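Local structure of putative cytidylyltransferase (Burkholderia pseudomallei, 5X9Q) at residues A[33-38]-A[63-68]; A[68-73]-A[104-109]. The protein probably transfers the adenylyl group of ATP to D-glycero-beta-D-manno-heptose 1-phosphate, giving ADP-D-glycero-beta-D-manno-heptose and diphosphate in heptose biosynthesis. All coordinates share one frame; numbering follows the deposited sequence.

Contact 1: A[33-38]-A[63-68]; sequences SLPAPV and GACLIV
Ile67 lays its delta methyl against two side chains of segment 33-38, Val38 and Leu34. Its CD1 lies 3.8 Å from CG1 of Val38 and 3.9 Å from CD1 of Leu34, and in both pairs the side chains cross obliquely. The extended outer torsion of Ile67 (chi2 -180°) carries CD1 out to this meeting point. Leu34 also brings CD1 to the sulfur of Cys65, a looser contact, while the ring of Pro35 sets CD against Cys65 CB. Toward the start of segment 63-68 the contact is made by smaller groups: Ala64 CB touches Pro35 CB at 3.8 Å and approaches the carbonyl oxygen of Ala36, with 3.5 Å from CB to O.

A single hydrogen bond ties the two backbones, from Ala64 N to Pro37 O at 3.0 Å. It is nearly straight (164° at the hydrogen), and the donor lies in the carbonyl plane. Pro37 follows a cis peptide bond, and its ring rests CG on Gly63 CA at 3.6 Å, where the glycine leaves room for the Pro37 carbonyl.

Segment 33-38 leads from helix 24-30 into 38-43, the first strand of the parallel Rossmann-like sheet, beside the entry to its neighbour 65-71. Leu27 of helix 24-30 touches both Leu34 and Ile67, and Trp105 of strand 105-109 packs on Leu34 and Cys65.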
loop_
_atom_site.group_PDB
_atom_site.type_symbol
_atom_site.label_atom_id
_atom_site.label_comp_id
_atom_site.label_asym_id
_atom_site.label_seq_id
_atom_site.Cartn_x
_atom_site.Cartn_y
_atom_site.Cartn_z
ATOM N N SER A 33 14.088 -3.567 22.844
ATOM C CA SER A 33 13.413 -4.851 22.672
ATOM C C SER A 33 13.087 -5.162 21.211
ATOM O O SER A 33 12.511 -6.209 20.917
ATOM C CB SER A 33 12.116 -4.897 23.478
ATOM O OG SER A 33 11.148 -4.033 22.931
ATOM N N LEU A 34 13.468 -4.272 20.297
ATOM C CA LEU A 34 13.281 -4.523 18.872
ATOM C C LEU A 34 14.284 -5.571 18.363
ATOM O O LEU A 34 15.401 -5.674 18.869
ATOM C CB LEU A 34 13.401 -3.215 18.080
ATOM C CG LEU A 34 12.288 -2.170 18.288
ATOM C CD1 LEU A 34 12.490 -0.956 17.400
ATOM C CD2 LEU A 34 10.902 -2.773 17.999
ATOM N N PRO A 35 13.868 -6.383 17.378
ATOM C CA PRO A 35 14.720 -7.418 16.781
ATOM C C PRO A 35 15.844 -6.798 15.947
ATOM O O PRO A 35 15.589 -5.905 15.135
ATOM C CB PRO A 35 13.762 -8.199 15.875
ATOM C CG PRO A 35 12.399 -7.716 16.210
ATOM C CD PRO A 35 12.539 -6.341 16.743
ATOM N N ALA A 36 17.074 -7.252 16.135
ATOM C CA ALA A 36 18.162 -6.741 15.324
ATOM C C ALA A 36 18.188 -7.537 14.023
ATOM O O ALA A 36 17.773 -8.685 14.004
ATOM C CB ALA A 36 19.462 -6.841 16.075
ATOM N N PRO A 37 18.613 -6.921 12.913
ATOM C CA PRO A 37 19.005 -5.517 12.753
ATOM C C PRO A 37 17.802 -4.620 12.496
ATOM O O PRO A 37 16.885 -4.990 11.755
ATOM C CB PRO A 37 19.930 -5.550 11.529
ATOM C CG PRO A 37 19.466 -6.716 10.736
ATOM C CD PRO A 37 18.888 -7.713 11.698
ATOM N N VAL A 38 17.809 -3.446 13.112
ATOM C CA VAL A 38 16.747 -2.479 12.942
ATOM C C VAL A 38 17.004 -1.586 11.740
ATOM O O VAL A 38 18.080 -0.989 11.607
ATOM C CB VAL A 38 16.591 -1.635 14.199
ATOM C CG1 VAL A 38 15.541 -0.551 13.995
ATOM C CG2 VAL A 38 16.246 -2.548 15.383
ATOM N N GLY A 63 16.602 -6.417 6.947
ATOM C CA GLY A 63 16.681 -6.469 8.395
ATOM C C GLY A 63 15.520 -7.237 8.977
ATOM O O GLY A 63 14.845 -7.934 8.246
ATOM N N ALA A 64 15.317 -7.144 10.288
ATOM C CA ALA A 64 14.223 -7.842 10.960
ATOM C C ALA A 64 13.081 -6.888 11.337
ATOM O O ALA A 64 12.041 -7.292 11.851
ATOM C CB ALA A 64 14.737 -8.548 12.189
ATOM N N CYS A 65 13.284 -5.608 11.104
ATOM C CA CYS A 65 12.381 -4.623 11.648
ATOM C C CYS A 65 12.514 -3.328 10.851
ATOM O O CYS A 65 13.634 -2.857 10.622
ATOM C CB CYS A 65 12.719 -4.416 13.124
ATOM S SG CYS A 65 11.797 -3.141 13.871
ATOM N N LEU A 66 11.399 -2.748 10.418
ATOM C CA LEU A 66 11.486 -1.563 9.589
ATOM C C LEU A 66 10.714 -0.407 10.168
ATOM O O LEU A 66 9.490 -0.475 10.308
ATOM C CB LEU A 66 10.983 -1.844 8.183
ATOM C CG LEU A 66 10.934 -0.615 7.273
ATOM C CD1 LEU A 66 12.326 0.011 7.080
ATOM C CD2 LEU A 66 10.256 -0.918 5.914
ATOM N N ILE A 67 11.441 0.675 10.437
ATOM C CA ILE A 67 10.864 1.906 10.950
ATOM C C ILE A 67 10.891 2.978 9.865
ATOM O O ILE A 67 11.916 3.187 9.211
ATOM C CB ILE A 67 11.639 2.401 12.205
ATOM C CG1 ILE A 67 11.763 1.282 13.238
ATOM C CG2 ILE A 67 10.988 3.640 12.792
ATOM C CD1 ILE A 67 12.498 1.681 14.494
ATOM N N VAL A 68 9.768 3.663 9.673
ATOM C CA VAL A 68 9.693 4.762 8.714
ATOM C C VAL A 68 9.433 6.100 9.435
ATOM O O VAL A 68 8.499 6.223 10.228
ATOM C CB VAL A 68 8.601 4.504 7.677
ATOM C CG1 VAL A 68 8.674 5.537 6.572
ATOM C CG2 VAL A 68 8.763 3.093 7.099
#

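Contact 2: A[68-73]-A[104-109]; sequences VGVNSD and DWVVGF
Phe109 turns its ring back over the neighbouring strand, where it lies beside the side chain of Asn71, both pointing the same way with the amide and ring planes 57° apart. CA of Asn71 sits over one face of the ring in a CH-pi contact, 4.2 Å from the centroid and displaced toward the rim. At the ring edge, near its plane, CE1 comes to 3.6 Å from Gly69 C. The first torsion of Phe109 (chi1 62°) places CG between its own backbone N and carbonyl carbon, and the absence of a side chain on Gly69 leaves space for the ring. Val70 and Val106 point to the other face of the sheet, their side chains crossing with Val70 CG2 3.7 Å from Val106 CG1.

Strands 65-71 and 105-109 run parallel here, the latter the outermost strand and the former its neighbour in the parallel sheet of order 3-2-1-4-5 that belongs to the Rossmann-like nucleotidyltransferase fold. Within 68-73 and 104-109 the backbone ladder runs from Val68 N to Trp105 O and from Val107 N to Val68 O, both nearly straight, and continues with Val70 N to Val107 O at 2.7 Å. Phe109 N then approaches Val70 O from well above the carbonyl plane, at 3.1 Å. CA-H...O contacts supplement the ladder, the shortest running from Gly69 CA to Val107 O at 3.1 Å.

Past the strand end, Ser72 N donates to Phe109 O at 2.9 Å, while Ser72 OG caps Ser75 N at the start of helix 73-76. On the Val70 side lies helix 90-98, through Arg93, Met94 and Leu97; on the Phe109 side, Leu117 of helix 115-121 touches both Val107 and Phe109.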
loop_
_atom_site.group_PDB
_atom_site.type_symbol
_atom_site.label_atom_id
_atom_site.label_comp_id
_atom_site.label_asym_id
_atom_site.label_seq_id
_atom_site.Cartn_x
_atom_site.Cartn_y
_atom_site.Cartn_z
ATOM N N VAL A 68 9.768 3.663 9.673
ATOM C CA VAL A 68 9.693 4.762 8.714
ATOM C C VAL A 68 9.433 6.100 9.435
ATOM O O VAL A 68 8.499 6.223 10.228
ATOM C CB VAL A 68 8.601 4.504 7.677
ATOM C CG1 VAL A 68 8.674 5.537 6.572
ATOM C CG2 VAL A 68 8.763 3.093 7.099
ATOM N N GLY A 69 10.299 7.081 9.203
ATOM C CA GLY A 69 10.117 8.417 9.744
ATOM C C GLY A 69 9.403 9.321 8.753
ATOM O O GLY A 69 9.748 9.375 7.561
ATOM N N VAL A 70 8.395 10.035 9.228
ATOM C CA VAL A 70 7.584 10.829 8.302
ATOM C C VAL A 70 7.558 12.310 8.673
ATOM O O VAL A 70 7.108 12.686 9.765
ATOM C CB VAL A 70 6.157 10.296 8.240
ATOM C CG1 VAL A 70 5.324 11.132 7.284
ATOM C CG2 VAL A 70 6.182 8.838 7.812
ATOM N N ASN A 71 8.053 13.141 7.765
ATOM C CA ASN A 71 8.063 14.583 7.983
ATOM C C ASN A 71 6.680 15.117 8.365
ATOM O O ASN A 71 5.693 14.881 7.649
ATOM C CB ASN A 71 8.549 15.296 6.717
ATOM C CG ASN A 71 9.926 14.847 6.283
ATOM O OD1 ASN A 71 10.105 13.732 5.766
ATOM N ND2 ASN A 71 10.904 15.729 6.443
ATOM N N SER A 72 6.635 15.892 9.449
ATOM C CA SER A 72 5.430 16.654 9.811
ATOM C C SER A 72 5.162 17.673 8.731
ATOM O O SER A 72 6.051 17.992 7.928
ATOM C CB SER A 72 5.578 17.389 11.143
ATOM O OG SER A 72 6.372 18.555 10.961
ATOM N N ASP A 73 3.941 18.193 8.721
ATOM C CA ASP A 73 3.542 19.147 7.691
ATOM C C ASP A 73 4.425 20.398 7.728
ATOM O O ASP A 73 4.893 20.860 6.676
ATOM C CB ASP A 73 2.064 19.525 7.870
ATOM C CG ASP A 73 1.123 18.323 7.704
ATOM O OD1 ASP A 73 1.403 17.457 6.839
ATOM O OD2 ASP A 73 0.123 18.226 8.467
ATOM N N ASP A 104 6.931 -1.902 9.968
ATOM C CA ASP A 104 6.550 -2.264 11.337
ATOM C C ASP A 104 6.164 -1.060 12.191
ATOM O O ASP A 104 5.224 -1.130 12.972
ATOM C CB ASP A 104 7.681 -3.019 12.029
ATOM C CG ASP A 104 8.014 -4.305 11.315
ATOM O OD1 ASP A 104 7.268 -5.299 11.501
ATOM O OD2 ASP A 104 8.997 -4.315 10.537
ATOM N N TRP A 105 6.867 0.054 12.033
ATOM C CA TRP A 105 6.617 1.208 12.888
ATOM C C TRP A 105 6.696 2.480 12.072
ATOM O O TRP A 105 7.598 2.638 11.263
ATOM C CB TRP A 105 7.623 1.270 14.057
ATOM C CG TRP A 105 7.636 0.018 14.910
ATOM C CD1 TRP A 105 8.584 -0.984 14.910
ATOM C CD2 TRP A 105 6.637 -0.385 15.852
ATOM N NE1 TRP A 105 8.236 -1.961 15.807
ATOM C CE2 TRP A 105 7.047 -1.619 16.398
ATOM C CE3 TRP A 105 5.438 0.188 16.300
ATOM C CZ2 TRP A 105 6.294 -2.297 17.359
ATOM C CZ3 TRP A 105 4.695 -0.486 17.257
ATOM C CH2 TRP A 105 5.128 -1.710 17.779
ATOM N N VAL A 106 5.751 3.387 12.290
ATOM C CA VAL A 106 5.766 4.683 11.614
ATOM C C VAL A 106 5.823 5.797 12.670
ATOM O O VAL A 106 4.970 5.855 13.569
ATOM C CB VAL A 106 4.527 4.874 10.697
ATOM C CG1 VAL A 106 4.648 6.158 9.884
ATOM C CG2 VAL A 106 4.356 3.649 9.768
ATOM N N VAL A 107 6.844 6.651 12.558
ATOM C CA VAL A 107 7.090 7.752 13.500
ATOM C C VAL A 107 7.153 9.086 12.774
ATOM O O VAL A 107 7.836 9.202 11.753
ATOM C CB VAL A 107 8.425 7.591 14.233
ATOM C CG1 VAL A 107 8.690 8.805 15.097
ATOM C CG2 VAL A 107 8.394 6.387 15.073
ATOM N N GLY A 108 6.456 10.096 13.280
ATOM C CA GLY A 108 6.591 11.438 12.723
ATOM C C GLY A 108 7.738 12.214 13.353
ATOM O O GLY A 108 8.069 11.979 14.512
ATOM N N PHE A 109 8.320 13.166 12.625
ATOM C CA PHE A 109 9.289 14.076 13.224
ATOM C C PHE A 109 9.076 15.470 12.666
ATOM O O PHE A 109 8.632 15.621 11.535
ATOM C CB PHE A 109 10.736 13.614 12.990
ATOM C CG PHE A 109 11.137 13.566 11.548
ATOM C CD1 PHE A 109 10.856 12.439 10.767
ATOM C CD2 PHE A 109 11.802 14.638 10.965
ATOM C CE1 PHE A 109 11.226 12.388 9.418
ATOM C CE2 PHE A 109 12.182 14.602 9.618
ATOM C CZ PHE A 109 11.889 13.467 8.838
#

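From the N terminus, the chain leaves helix 24-30 through 33-38, runs out along strand 38-43 and returns through helix 50-62 to 63-68, where contact 1 closes this first beta-alpha-beta crossover. Strand 65-71 continues without a break into contact 2, which shares Val68 and closes a second excursion, through helices 73-76 and 90-98, at strand 105-109. The two closures follow in series, neither nested nor crossed, with centres about 15 Å apart. They meet where Asp104 OD2 probably accepts a hydrogen bond from Leu66 N and Trp105 N probably bonds to Leu66 O, joining strand 65-71 to the outermost strand 105-109.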